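PDB 4DZH: amidohydrolase from Xanthomonas campestris pv. campestris, which probably deaminates adenosine-type nucleosides such as 5'-methylthioadenosine, using a zinc ion held in an amidohydrolase barrel. Local coordinates for residues A[24-29]-A[355-360]; A[123-128]-A[151-156]; A[202-207]-A[233-238]; A[209-214]-A[248-253]; A[410-415]-A[421-426]. One frame throughout, in Å; residues are numbered along the deposited sequence. Where two conformers were deposited one is given.

Interaction 1: A[24-29]-A[355-360]; sequences VPIEPH and AATLGG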
# COMPACT_ATOMS: atom_id res chain seq x y z
N VAL A 24 -16.80 14.86 -1.67
CA VAL A 24 -16.52 14.50 -0.30
C VAL A 24 -15.97 15.72 0.43
O VAL A 24 -14.78 16.04 0.32
CB VAL A 24 -15.48 13.35 -0.23
CG1 VAL A 24 -15.20 13.00 1.21
CG2 VAL A 24 -15.97 12.14 -1.08
N PRO A 25 -16.83 16.45 1.17
CA PRO A 25 -16.42 17.76 1.68
C PRO A 25 -15.50 17.75 2.90
O PRO A 25 -14.88 18.78 3.15
CB PRO A 25 -17.76 18.43 2.02
CG PRO A 25 -18.66 17.27 2.42
CD PRO A 25 -18.23 16.10 1.51
N ILE A 26 -15.44 16.62 3.62
CA ILE A 26 -14.68 16.40 4.85
C ILE A 26 -15.40 17.09 6.03
O ILE A 26 -15.59 16.48 7.09
CB ILE A 26 -13.21 16.88 4.75
CG1 ILE A 26 -12.50 16.15 3.59
CG2 ILE A 26 -12.46 16.63 6.06
CD1 ILE A 26 -12.43 14.64 3.73
N GLU A 27 -15.84 18.32 5.79
CA GLU A 27 -16.73 19.03 6.70
C GLU A 27 -18.01 19.28 5.92
O GLU A 27 -17.97 19.99 4.91
CB GLU A 27 -16.08 20.35 7.16
CG GLU A 27 -15.06 20.17 8.30
CD GLU A 27 -15.72 19.53 9.53
OE1 GLU A 27 -16.96 19.64 9.66
OE2 GLU A 27 -15.02 18.93 10.37
N PRO A 28 -19.13 18.68 6.35
CA PRO A 28 -19.34 17.80 7.51
C PRO A 28 -18.76 16.37 7.41
O PRO A 28 -18.60 15.81 6.32
CB PRO A 28 -20.86 17.73 7.60
CG PRO A 28 -21.29 17.84 6.21
CD PRO A 28 -20.39 18.88 5.61
N HIS A 29 -18.49 15.79 8.58
CA HIS A 29 -17.82 14.50 8.70
C HIS A 29 -18.68 13.36 8.19
O HIS A 29 -19.91 13.33 8.39
CB HIS A 29 -17.46 14.24 10.16
CG HIS A 29 -16.66 12.99 10.36
ND1 HIS A 29 -15.33 12.90 9.99
CD2 HIS A 29 -17.00 11.78 10.88
CE1 HIS A 29 -14.89 11.68 10.28
NE2 HIS A 29 -15.88 10.99 10.83
N ALA A 355 -7.87 12.91 8.74
CA ALA A 355 -6.48 13.12 9.11
C ALA A 355 -5.63 13.52 7.89
O ALA A 355 -4.79 14.43 7.96
CB ALA A 355 -5.91 11.91 9.81
N ALA A 356 -5.85 12.82 6.77
CA ALA A 356 -5.11 13.08 5.54
C ALA A 356 -5.37 14.44 4.89
O ALA A 356 -4.61 14.87 3.99
CB ALA A 356 -5.42 11.97 4.52
N THR A 357 -6.43 15.15 5.31
CA THR A 357 -6.78 16.41 4.67
C THR A 357 -6.83 17.49 5.74
O THR A 357 -5.84 18.19 5.94
CB THR A 357 -8.14 16.31 3.93
OG1 THR A 357 -9.14 15.73 4.80
CG2 THR A 357 -7.95 15.45 2.66
N LEU A 358 -7.97 17.58 6.42
CA LEU A 358 -8.18 18.60 7.45
C LEU A 358 -7.22 18.45 8.63
O LEU A 358 -6.76 19.48 9.17
CB LEU A 358 -9.62 18.54 7.95
CG LEU A 358 -10.00 19.72 8.87
CD1 LEU A 358 -9.84 21.06 8.15
CD2 LEU A 358 -11.39 19.47 9.37
N GLY A 359 -6.88 17.22 9.05
CA GLY A 359 -5.91 17.04 10.13
C GLY A 359 -4.53 17.61 9.75
O GLY A 359 -3.86 18.33 10.52
N GLY A 360 -4.09 17.31 8.55
CA GLY A 360 -2.86 17.90 8.06
C GLY A 360 -2.96 19.41 7.91
O GLY A 360 -2.03 20.10 8.28
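Thr357 OG1 lies against Ile26 on one side, while on its own helix it is hydrogen-bonded to Leu353 O and, weakly, to Arg354 O. Ile26 CG1 and CD1 each come to 3.6 Å from Thr357 OG1, so the hydroxyl, already engaged with helix carbonyls, meets hydrocarbon where it faces the loop. Threonine suits this spot because a small beta-branched residue puts a hydroxyl within reach of the preceding turn's carbonyls, and the same oxygen is what Ile26 packs on. The helix is locally wide here: Gly360 N reaches back to Ala355 O in a weak 3.0 Å bond, a pi-type turn. Ile26 itself sits at the apex of a tight turn, with positive phi (76°) and Glu27 N bonded to Pro25 O at 2.8 Å, the geometry of a classic gamma turn; it thrusts the side chain at the helix. The side chains of Ile26 and Leu358 run past one another in opposite senses, Ile26 CG2 coming to 3.9 Å from Leu358 CB. Beyond it, Glu27 bends at its second torsion (chi2 -59°) and lies crosswise to Leu358, whose CD2 touches both Glu27 CG, at 3.9 Å, and Glu27 OE2, at 3.8 Å. Glu27 OE2 also forms a salt bridge with Arg354, one turn earlier on the helix. Pro73 of strand 69-80 packs on both Ile26 and Thr357. The loop after strand 22-23 lies on helix 349-363, an arrangement consistent with the amidohydrolase fold, in which an N-terminal beta-rich region packs beside the metal-binding barrel.

Interaction 2: A[123-128]-A[151-156]; sequences LAIAEM and KQHGFR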
# COMPACT_ATOMS: atom_id res chain seq x y z
N LEU A 123 11.16 16.70 -8.61
CA LEU A 123 10.75 15.32 -8.78
C LEU A 123 9.57 14.95 -7.82
O LEU A 123 8.56 14.39 -8.24
CB LEU A 123 11.95 14.40 -8.54
CG LEU A 123 11.67 12.91 -8.73
CD1 LEU A 123 11.03 12.64 -10.10
CD2 LEU A 123 12.96 12.18 -8.56
N ALA A 124 9.71 15.35 -6.55
CA ALA A 124 8.66 15.09 -5.58
C ALA A 124 7.33 15.76 -5.93
O ALA A 124 6.24 15.15 -5.80
CB ALA A 124 9.10 15.51 -4.18
N ILE A 125 7.40 17.00 -6.43
CA ILE A 125 6.19 17.72 -6.79
C ILE A 125 5.42 16.95 -7.89
O ILE A 125 4.21 16.74 -7.80
CB ILE A 125 6.53 19.15 -7.24
CG1 ILE A 125 6.97 20.00 -6.06
CG2 ILE A 125 5.32 19.75 -8.01
CD1 ILE A 125 7.58 21.34 -6.49
N ALA A 126 6.14 16.43 -8.89
CA ALA A 126 5.48 15.61 -9.91
C ALA A 126 4.83 14.35 -9.29
O ALA A 126 3.69 14.00 -9.60
CB ALA A 126 6.50 15.24 -11.00
N GLU A 127 5.58 13.65 -8.43
CA GLU A 127 5.05 12.45 -7.81
C GLU A 127 3.84 12.74 -6.92
O GLU A 127 2.84 11.99 -6.92
CB GLU A 127 6.14 11.71 -7.01
CG GLU A 127 5.57 10.44 -6.35
CD GLU A 127 6.60 9.58 -5.67
OE1 GLU A 127 7.81 9.86 -5.76
OE2 GLU A 127 6.15 8.61 -5.01
N MET A 128 3.91 13.88 -6.22
CA MET A 128 2.83 14.25 -5.30
C MET A 128 1.59 14.60 -6.08
O MET A 128 0.54 14.07 -5.79
CB MET A 128 3.24 15.38 -4.37
CG MET A 128 4.28 14.90 -3.36
SD MET A 128 4.64 16.18 -2.12
CE MET A 128 5.39 17.46 -3.17
N LYS A 151 6.86 27.48 -4.88
CA LYS A 151 6.14 28.68 -5.32
C LYS A 151 6.09 28.67 -6.84
O LYS A 151 5.03 28.87 -7.43
CB LYS A 151 6.84 29.93 -4.82
CG LYS A 151 6.13 31.22 -5.25
CD LYS A 151 4.70 31.25 -4.70
CE LYS A 151 3.97 32.58 -5.08
NZ LYS A 151 2.84 32.89 -4.17
N GLN A 152 7.22 28.39 -7.49
CA GLN A 152 7.25 28.40 -8.98
C GLN A 152 6.25 27.39 -9.58
O GLN A 152 5.63 27.62 -10.65
CB GLN A 152 8.69 28.10 -9.44
CG GLN A 152 8.91 27.95 -10.95
CD GLN A 152 10.13 27.07 -11.28
OE1 GLN A 152 11.06 26.96 -10.46
NE2 GLN A 152 10.11 26.42 -12.46
N HIS A 153 6.05 26.26 -8.91
CA HIS A 153 5.15 25.25 -9.41
C HIS A 153 3.72 25.42 -8.93
O HIS A 153 2.84 24.56 -9.22
CB HIS A 153 5.65 23.83 -9.02
CG HIS A 153 6.84 23.38 -9.81
ND1 HIS A 153 8.12 23.73 -9.48
CD2 HIS A 153 6.92 22.70 -10.98
CE1 HIS A 153 8.96 23.24 -10.38
NE2 HIS A 153 8.25 22.61 -11.30
N GLY A 154 3.48 26.48 -8.17
CA GLY A 154 2.17 26.65 -7.59
C GLY A 154 1.72 25.61 -6.58
O GLY A 154 0.54 25.29 -6.51
N PHE A 155 2.65 25.09 -5.78
CA PHE A 155 2.38 23.97 -4.91
C PHE A 155 2.44 24.46 -3.47
O PHE A 155 3.33 25.22 -3.14
CB PHE A 155 3.42 22.85 -5.18
CG PHE A 155 3.09 21.54 -4.51
CD1 PHE A 155 3.38 21.32 -3.15
CD2 PHE A 155 2.49 20.53 -5.23
CE1 PHE A 155 3.04 20.11 -2.54
CE2 PHE A 155 2.12 19.30 -4.62
CZ PHE A 155 2.42 19.09 -3.28
N ARG A 156 1.46 24.06 -2.64
CA ARG A 156 1.36 24.63 -1.29
C ARG A 156 2.33 23.96 -0.32
O ARG A 156 2.51 22.74 -0.32
CB ARG A 156 -0.07 24.48 -0.78
CG ARG A 156 -0.40 25.41 0.41
CD ARG A 156 -1.86 25.28 0.78
NE ARG A 156 -2.72 25.59 -0.36
CZ ARG A 156 -3.00 26.83 -0.77
NH1 ARG A 156 -2.46 27.90 -0.15
NH2 ARG A 156 -3.80 27.02 -1.81
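Phe155 swings its ring toward helix 114-130 because CG stands opposite the backbone N (chi1 -170°), and Met128 answers by folding its end back at the last torsion (chi3 -65°), which lays the methyl against that ring. Met128 CE is 3.4 Å from Phe155 CZ, a tight approach, and Met128 SD lies 4.9 Å from the Phe155 ring centroid, 55° off the normal: a Met-aromatic contact of oblique geometry. The two side chains cross at about a right angle, and Met128 CB adds a further touch near the same end of the ring. A flexible thioether is well suited to following the outline of a phenyl group in this way. One turn earlier, Ile125 uses its two branches separately. Ile125 CG2 rests 4.0 Å from Phe155 CD2, whereas the extended arm carries Ile125 CD1 to 3.9 Å from His153 ND1. This imidazole is held by the last turn of helix 143-152, since ND1 is hydrogen-bonded to Val149 O, and the isoleucine methyl therefore meets a ring whose polar atom is already engaged. Between these residues in the chain, Gly154 takes positive phi and closes helix 143-152 with a Schellman motif, its N bonding Lys151 O at 2.9 Å; glycine tolerates this turn easily, and the turn redirects the chain so that His153 and Phe155 both address the same helix. Met128 and Phe155 also touch Val136 of strand 133-139, and Ile125 touches Val149 of helix 143-152. The contact sets helix 114-130 against the turn that leads from helix 143-152 into strand 156-163, with Leu389 of the second subunit packing on Ala126 and Glu127.

Interaction 3: A[202-207]-A[233-238]; sequences APYTVN and AQEVAD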
# COMPACT_ATOMS: atom_id res chain seq x y z
N ALA A 202 15.93 17.06 15.87
CA ALA A 202 15.51 16.01 16.80
C ALA A 202 16.00 16.42 18.20
O ALA A 202 16.89 17.29 18.34
CB ALA A 202 16.13 14.68 16.41
N PRO A 203 15.41 15.83 19.25
CA PRO A 203 15.86 16.22 20.61
C PRO A 203 17.34 15.92 20.83
O PRO A 203 17.99 16.65 21.63
CB PRO A 203 14.98 15.35 21.51
CG PRO A 203 13.71 15.14 20.69
CD PRO A 203 14.24 14.93 19.29
N TYR A 204 17.87 14.89 20.17
CA TYR A 204 19.26 14.46 20.36
C TYR A 204 20.28 15.21 19.49
O TYR A 204 21.49 14.99 19.60
CB TYR A 204 19.43 12.95 20.15
CG TYR A 204 18.83 12.44 18.85
CD1 TYR A 204 19.56 12.47 17.67
CD2 TYR A 204 17.54 11.93 18.82
CE1 TYR A 204 19.03 12.01 16.48
CE2 TYR A 204 16.99 11.48 17.65
CZ TYR A 204 17.73 11.51 16.49
OH TYR A 204 17.16 11.05 15.33
N THR A 205 19.80 16.10 18.62
CA THR A 205 20.72 16.85 17.76
C THR A 205 20.58 18.33 17.96
O THR A 205 21.21 19.11 17.25
CB THR A 205 20.50 16.58 16.26
OG1 THR A 205 19.12 16.82 15.93
CG2 THR A 205 20.89 15.15 15.87
N VAL A 206 19.74 18.73 18.91
CA VAL A 206 19.46 20.13 19.14
C VAL A 206 19.66 20.39 20.63
O VAL A 206 18.95 19.82 21.46
CB VAL A 206 18.03 20.54 18.72
CG1 VAL A 206 17.74 21.99 19.08
CG2 VAL A 206 17.81 20.31 17.21
N ASN A 207 20.61 21.26 20.96
CA ASN A 207 20.89 21.49 22.38
C ASN A 207 19.86 22.42 23.06
O ASN A 207 19.02 23.01 22.40
CB ASN A 207 22.35 21.93 22.58
CG ASN A 207 22.67 23.31 21.98
OD1 ASN A 207 21.79 24.15 21.76
ND2 ASN A 207 23.96 23.56 21.73
N ALA A 233 12.74 3.93 20.54
CA ALA A 233 13.13 3.51 21.87
C ALA A 233 14.49 4.06 22.26
O ALA A 233 14.66 4.52 23.40
CB ALA A 233 13.13 1.97 21.97
N GLN A 234 15.46 4.00 21.34
CA GLN A 234 16.83 4.39 21.67
C GLN A 234 16.92 5.89 21.94
O GLN A 234 17.70 6.32 22.80
CB GLN A 234 17.84 3.94 20.60
CG GLN A 234 19.33 4.19 20.97
CD GLN A 234 19.82 3.38 22.19
OE1 GLN A 234 19.91 2.15 22.14
NE2 GLN A 234 20.11 4.08 23.30
N GLU A 235 16.13 6.70 21.22
CA GLU A 235 16.01 8.14 21.49
C GLU A 235 15.52 8.43 22.92
O GLU A 235 16.06 9.30 23.64
CB GLU A 235 15.05 8.80 20.48
CG GLU A 235 14.68 10.23 20.87
CD GLU A 235 13.50 10.82 20.08
OE1 GLU A 235 13.20 10.29 19.00
OE2 GLU A 235 12.89 11.80 20.55
N VAL A 236 14.46 7.74 23.33
CA VAL A 236 13.95 7.91 24.68
C VAL A 236 15.00 7.50 25.73
O VAL A 236 15.24 8.22 26.71
CB VAL A 236 12.63 7.17 24.88
CG1 VAL A 236 12.22 7.24 26.38
CG2 VAL A 236 11.55 7.76 23.98
N ALA A 237 15.67 6.38 25.50
CA ALA A 237 16.65 5.89 26.48
C ALA A 237 17.88 6.81 26.55
O ALA A 237 18.39 7.13 27.66
CB ALA A 237 17.07 4.47 26.13
N ASP A 238 18.37 7.24 25.39
CA ASP A 238 19.55 8.10 25.35
C ASP A 238 19.24 9.41 26.08
O ASP A 238 20.11 10.02 26.74
CB ASP A 238 19.96 8.43 23.91
CG ASP A 238 20.68 7.28 23.20
OD1 ASP A 238 21.14 6.32 23.88
OD2 ASP A 238 20.79 7.36 21.95
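Glu235 reaches out from its helix to two neighbouring residues of the loop, Pro203 with its carboxylate and Tyr204 with its aliphatic stem. Glu235 OE2 lies 3.4 Å from Pro203 CG and 3.6 Å from Pro203 CD, the two side chains crossing nearly perpendicular. Closer to the backbone, Glu235 CG meets the rim of the tyrosine, 3.9 Å from Tyr204 CD2 and near the ring plane. The carboxylate and ring planes are 64° apart, so the two flat groups do not stack. Tyr204 holds CG between its backbone N and carbonyl carbon (chi1 50°), which folds the ring back over Ala202; the alanine CB sits 3.5 Å above the Tyr204 ring plane, offset toward the rim, and so backs the phenol on one face. A stretched glutamate is the right length here: its acid is gripped by main chain, OE2 by His230 N and OE1 by Glu231 N, just before its own helix. These two N-H groups fix the carboxylate and probably help to stabilise its negative charge in a buried setting, while Glu235 N bonds Thr232 OG1. The arrangement borders the metal centre, for His228, a zinc ligand, has its side chain about 5 Å from that of Pro203, and the side chain of Tyr204 is about 8 Å from a zinc ion. The loop, which links strand 194-200 to helix 208-221, has helix 233-243 against it, with Pro247 at the start of helix 247-254 touching both Pro203 and Glu235.

Interaction 4: A[209-214]-A[248-253]; sequences ANFERV and LARLDR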
# COMPACT_ATOMS: atom_id res chain seq x y z
N ALA A 209 20.05 25.39 24.44
CA ALA A 209 20.14 26.78 24.02
C ALA A 209 19.50 27.02 22.65
O ALA A 209 18.81 28.01 22.47
CB ALA A 209 21.60 27.23 24.02
N ASN A 210 19.74 26.11 21.71
CA ASN A 210 19.10 26.18 20.41
C ASN A 210 17.58 26.00 20.50
O ASN A 210 16.82 26.66 19.78
CB ASN A 210 19.72 25.17 19.44
CG ASN A 210 21.04 25.67 18.88
OD1 ASN A 210 21.29 26.88 18.87
ND2 ASN A 210 21.87 24.76 18.40
N PHE A 211 17.13 25.13 21.42
CA PHE A 211 15.69 24.91 21.60
C PHE A 211 15.08 26.17 22.21
O PHE A 211 13.97 26.58 21.85
CB PHE A 211 15.41 23.68 22.50
CG PHE A 211 15.14 22.43 21.72
CD1 PHE A 211 14.23 22.41 20.65
CD2 PHE A 211 15.80 21.27 22.05
CE1 PHE A 211 14.00 21.23 19.95
CE2 PHE A 211 15.58 20.11 21.36
CZ PHE A 211 14.67 20.08 20.30
N GLU A 212 15.81 26.80 23.12
CA GLU A 212 15.32 28.02 23.72
C GLU A 212 15.16 29.11 22.65
O GLU A 212 14.20 29.88 22.65
CB GLU A 212 16.29 28.50 24.80
CG GLU A 212 16.14 29.97 25.20
CD GLU A 212 14.71 30.36 25.63
OE1 GLU A 212 13.85 29.49 25.86
OE2 GLU A 212 14.46 31.57 25.71
N ARG A 213 16.11 29.15 21.72
CA ARG A 213 16.10 30.18 20.69
C ARG A 213 14.94 29.93 19.71
O ARG A 213 14.28 30.88 19.24
CB ARG A 213 17.45 30.19 19.97
CG ARG A 213 17.71 31.40 19.09
CD ARG A 213 19.21 31.55 18.77
NE ARG A 213 19.52 32.63 17.83
CZ ARG A 213 20.74 32.81 17.30
NH1 ARG A 213 21.74 32.00 17.61
NH2 ARG A 213 20.95 33.80 16.45
N VAL A 214 14.67 28.66 19.41
CA VAL A 214 13.52 28.34 18.59
C VAL A 214 12.22 28.76 19.29
O VAL A 214 11.30 29.29 18.67
CB VAL A 214 13.48 26.83 18.31
CG1 VAL A 214 12.08 26.36 17.83
CG2 VAL A 214 14.56 26.47 17.31
N LEU A 248 9.93 14.20 25.76
CA LEU A 248 8.77 15.08 25.89
C LEU A 248 8.82 15.88 27.20
O LEU A 248 8.43 17.05 27.24
CB LEU A 248 7.46 14.31 25.70
CG LEU A 248 6.96 14.25 24.25
CD1 LEU A 248 5.87 13.20 24.15
CD2 LEU A 248 6.50 15.67 23.83
N ALA A 249 9.32 15.26 28.27
CA ALA A 249 9.48 15.96 29.55
C ALA A 249 10.48 17.11 29.44
O ALA A 249 10.24 18.23 29.94
CB ALA A 249 9.91 14.97 30.64
N ARG A 250 11.62 16.85 28.80
CA ARG A 250 12.60 17.90 28.53
C ARG A 250 12.07 19.03 27.63
O ARG A 250 12.28 20.20 27.91
CB ARG A 250 13.88 17.33 27.94
CG ARG A 250 14.80 18.36 27.28
CD ARG A 250 16.07 17.70 26.73
NE ARG A 250 16.92 18.67 26.08
CZ ARG A 250 17.29 18.61 24.81
NH1 ARG A 250 16.87 17.58 24.08
NH2 ARG A 250 18.05 19.57 24.26
N LEU A 251 11.38 18.68 26.54
CA LEU A 251 10.80 19.70 25.68
C LEU A 251 9.73 20.51 26.42
O LEU A 251 9.59 21.71 26.19
CB LEU A 251 10.16 19.05 24.46
CG LEU A 251 11.10 18.34 23.46
CD1 LEU A 251 10.32 17.46 22.50
CD2 LEU A 251 11.95 19.32 22.66
N ASP A 252 9.00 19.85 27.31
CA ASP A 252 7.99 20.52 28.13
C ASP A 252 8.66 21.58 29.04
O ASP A 252 8.20 22.71 29.11
CB ASP A 252 7.20 19.49 28.95
CG ASP A 252 6.07 20.12 29.77
OD1 ASP A 252 5.79 21.32 29.57
OD2 ASP A 252 5.44 19.42 30.60
N ARG A 253 9.75 21.21 29.69
CA ARG A 253 10.47 22.15 30.54
C ARG A 253 11.12 23.27 29.70
O ARG A 253 11.25 24.39 30.16
CB ARG A 253 11.48 21.42 31.43
CG ARG A 253 12.84 21.14 30.77
CD ARG A 253 13.98 20.89 31.78
NE ARG A 253 14.98 20.00 31.17
CZ ARG A 253 16.00 20.40 30.41
NH1 ARG A 253 16.19 21.70 30.17
NH2 ARG A 253 16.83 19.50 29.90
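Phe211 is the residue of helix 208-221 that meets helix 247-254, and its phenyl ring is approached there in two different ways. Leu251 CD2 lies over one face, 3.9 Å from the Phe211 ring centroid and 19° off the normal, a CH-pi contact; leucine's branched end can point a methyl C-H at a ring face. Arg250 NH2 arrives instead at the ring edge, 3.6 Å from Phe211 CD2, with guanidinium and ring planes 71° apart, so this is no face-on cation-pi stack. A chi1 of -96°, turned away from the usual staggered value, sets the phenylalanine ring where it can meet both. Helices 208-221 and 247-254 stand on the outside of the (βα)8-type barrel, and Phe211 packs between them, touching Leu227 of strand 225-229 and Pro200 of strand 194-200. Arginine suits its place because its long chain, extended from CG to NE, carries the guanidinium across to a cluster of acceptors near the start of helix 208-221: NH2 forms a salt bridge with Asp208 and also bonds Val206 O, while NH1 bonds Pro203 O. Asp208 has a second partner in Arg253, one turn after Arg250's own.

Interaction 5: A[410-415]-A[421-426]; sequences VTDVWI and LVQREL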
# COMPACT_ATOMS: atom_id res chain seq x y z
N VAL A 410 -6.03 8.98 -9.36
CA VAL A 410 -6.15 10.44 -9.41
C VAL A 410 -6.09 10.92 -10.85
O VAL A 410 -5.13 10.61 -11.57
CB VAL A 410 -5.01 11.10 -8.57
CG1 VAL A 410 -4.98 12.62 -8.77
CG2 VAL A 410 -5.18 10.72 -7.07
N THR A 411 -7.08 11.68 -11.31
CA THR A 411 -7.04 12.15 -12.69
C THR A 411 -6.87 13.64 -12.86
O THR A 411 -6.25 14.09 -13.82
CB THR A 411 -8.31 11.74 -13.44
OG1 THR A 411 -9.46 12.26 -12.76
CG2 THR A 411 -8.42 10.19 -13.52
N ASP A 412 -7.35 14.39 -11.89
CA ASP A 412 -7.24 15.85 -11.97
C ASP A 412 -6.94 16.45 -10.59
O ASP A 412 -7.46 15.98 -9.60
CB ASP A 412 -8.52 16.48 -12.54
CG ASP A 412 -8.90 15.90 -13.93
OD1 ASP A 412 -8.44 16.43 -14.98
OD2 ASP A 412 -9.63 14.90 -13.96
N VAL A 413 -6.12 17.48 -10.63
CA VAL A 413 -5.66 18.17 -9.43
C VAL A 413 -5.61 19.67 -9.67
O VAL A 413 -5.05 20.15 -10.69
CB VAL A 413 -4.25 17.71 -9.08
CG1 VAL A 413 -3.69 18.55 -7.93
CG2 VAL A 413 -4.28 16.23 -8.74
N TRP A 414 -6.17 20.42 -8.73
CA TRP A 414 -6.08 21.88 -8.73
C TRP A 414 -5.51 22.34 -7.41
O TRP A 414 -5.83 21.76 -6.36
CB TRP A 414 -7.46 22.52 -8.85
CG TRP A 414 -8.22 22.21 -10.10
CD1 TRP A 414 -8.32 23.00 -11.23
CD2 TRP A 414 -9.01 21.05 -10.35
NE1 TRP A 414 -9.14 22.40 -12.16
CE2 TRP A 414 -9.59 21.21 -11.65
CE3 TRP A 414 -9.32 19.91 -9.61
CZ2 TRP A 414 -10.41 20.24 -12.22
CZ3 TRP A 414 -10.16 18.93 -10.20
CH2 TRP A 414 -10.69 19.12 -11.48
N ILE A 415 -4.69 23.40 -7.47
CA ILE A 415 -4.13 24.06 -6.28
C ILE A 415 -4.45 25.54 -6.43
O ILE A 415 -4.04 26.19 -7.41
CB ILE A 415 -2.60 23.86 -6.11
CG1 ILE A 415 -2.28 22.36 -6.05
CG2 ILE A 415 -2.06 24.61 -4.83
CD1 ILE A 415 -0.78 22.06 -5.74
N LEU A 421 -2.78 19.00 -12.72
CA LEU A 421 -2.81 17.67 -13.36
C LEU A 421 -4.13 17.68 -14.07
O LEU A 421 -5.18 17.94 -13.46
CB LEU A 421 -2.77 16.52 -12.31
CG LEU A 421 -2.62 15.11 -12.94
CD1 LEU A 421 -1.16 14.89 -13.31
CD2 LEU A 421 -3.18 14.06 -12.00
N VAL A 422 -4.08 17.41 -15.38
CA VAL A 422 -5.28 17.41 -16.22
C VAL A 422 -5.31 16.10 -16.99
O VAL A 422 -4.45 15.90 -17.87
CB VAL A 422 -5.22 18.57 -17.20
CG1 VAL A 422 -6.33 18.44 -18.28
CG2 VAL A 422 -5.31 19.95 -16.44
N GLN A 423 -6.28 15.24 -16.70
CA GLN A 423 -6.39 13.89 -17.27
C GLN A 423 -5.04 13.18 -17.20
O GLN A 423 -4.50 12.71 -18.23
CB GLN A 423 -6.94 13.94 -18.72
CG GLN A 423 -8.42 14.39 -18.80
CD GLN A 423 -8.83 14.94 -20.19
OE1 GLN A 423 -7.97 15.34 -21.01
NE2 GLN A 423 -10.15 14.97 -20.46
N ARG A 424 -4.49 13.12 -15.98
CA ARG A 424 -3.20 12.49 -15.67
C ARG A 424 -2.00 13.18 -16.28
O ARG A 424 -0.87 12.69 -16.11
CB ARG A 424 -3.19 11.02 -16.09
CG ARG A 424 -4.27 10.17 -15.46
CD ARG A 424 -3.91 9.73 -14.03
NE ARG A 424 -2.63 9.05 -13.87
CZ ARG A 424 -1.91 9.14 -12.75
NH1 ARG A 424 -2.39 9.87 -11.73
NH2 ARG A 424 -0.74 8.52 -12.63
N GLU A 425 -2.21 14.28 -17.00
CA GLU A 425 -1.09 15.01 -17.59
C GLU A 425 -0.63 16.14 -16.66
O GLU A 425 -1.44 16.98 -16.27
CB GLU A 425 -1.42 15.54 -19.01
CG GLU A 425 -0.17 16.14 -19.72
CD GLU A 425 -0.43 16.62 -21.16
OE1 GLU A 425 -1.57 16.45 -21.65
OE2 GLU A 425 0.52 17.18 -21.78
N LEU A 426 0.67 16.22 -16.38
CA LEU A 426 1.22 17.31 -15.58
C LEU A 426 1.41 18.57 -16.42
O LEU A 426 2.02 18.53 -17.48
CB LEU A 426 2.57 16.92 -14.99
CG LEU A 426 2.55 16.01 -13.75
CD1 LEU A 426 3.97 15.62 -13.51
CD2 LEU A 426 1.96 16.82 -12.57
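Val413 and Leu421 form an antiparallel hydrogen-bonded pair: Val413 N gives to Leu421 O at 3.0 Å, and Leu421 N returns to Val413 O at 3.3 Å. Their side chains share one face, Val413 CB and Leu421 CB 3.7 Å apart, and Leu421 CD2 reaches further to Val410 CG1. Valine and leucine fill this side of the hairpin, where Val413 meets the apolar Leu129 of helix 114-130. Toward the turn, the side chain of Asp412 stands in for a strand carbonyl: its OD1 accepts Gln423 N at 3.0 Å from above the carboxylate plane. The other oxygen, OD2, receives Thr411 OG1 and forms a salt bridge with Arg66, so both oxygens are engaged. Thr411 O accepts Arg424 N at 3.0 Å. Gln423 and Arg424 are the middle residues of a type I' turn, both with positive phi, and Val422 and Glu425 bond each other's N and O there. Arg424 has two deposited conformers; in one of them its NH1 bonds Val410 O, which makes that link doubtful. Strand 410-415 pairs on its other side with strand 381-385, while Leu426, like Val413, leans on helix 114-130.

Interactions 3 and 4 form one cluster near the zinc site, with centres 12 Å apart; Arg250 of interaction 4 probably bonds Pro203 O and Val206 O of interaction 3, so helix 247-254 is tied to the loop 202-207. Interactions 2 and 5 are likewise 12 Å apart between centres and touch where Ile415 packs on Gly154 and Phe155 and Leu426 packs on Ala126. The two clusters lie far apart, interactions 3 and 5 having centres 41 Å from each other. Met128 of interaction 2 comes within about 10 Å, side chain to side chain, of the zinc ligand His79. Interaction 1 encloses interactions 2, 3 and 4 along the chain and is removed from the metal sites.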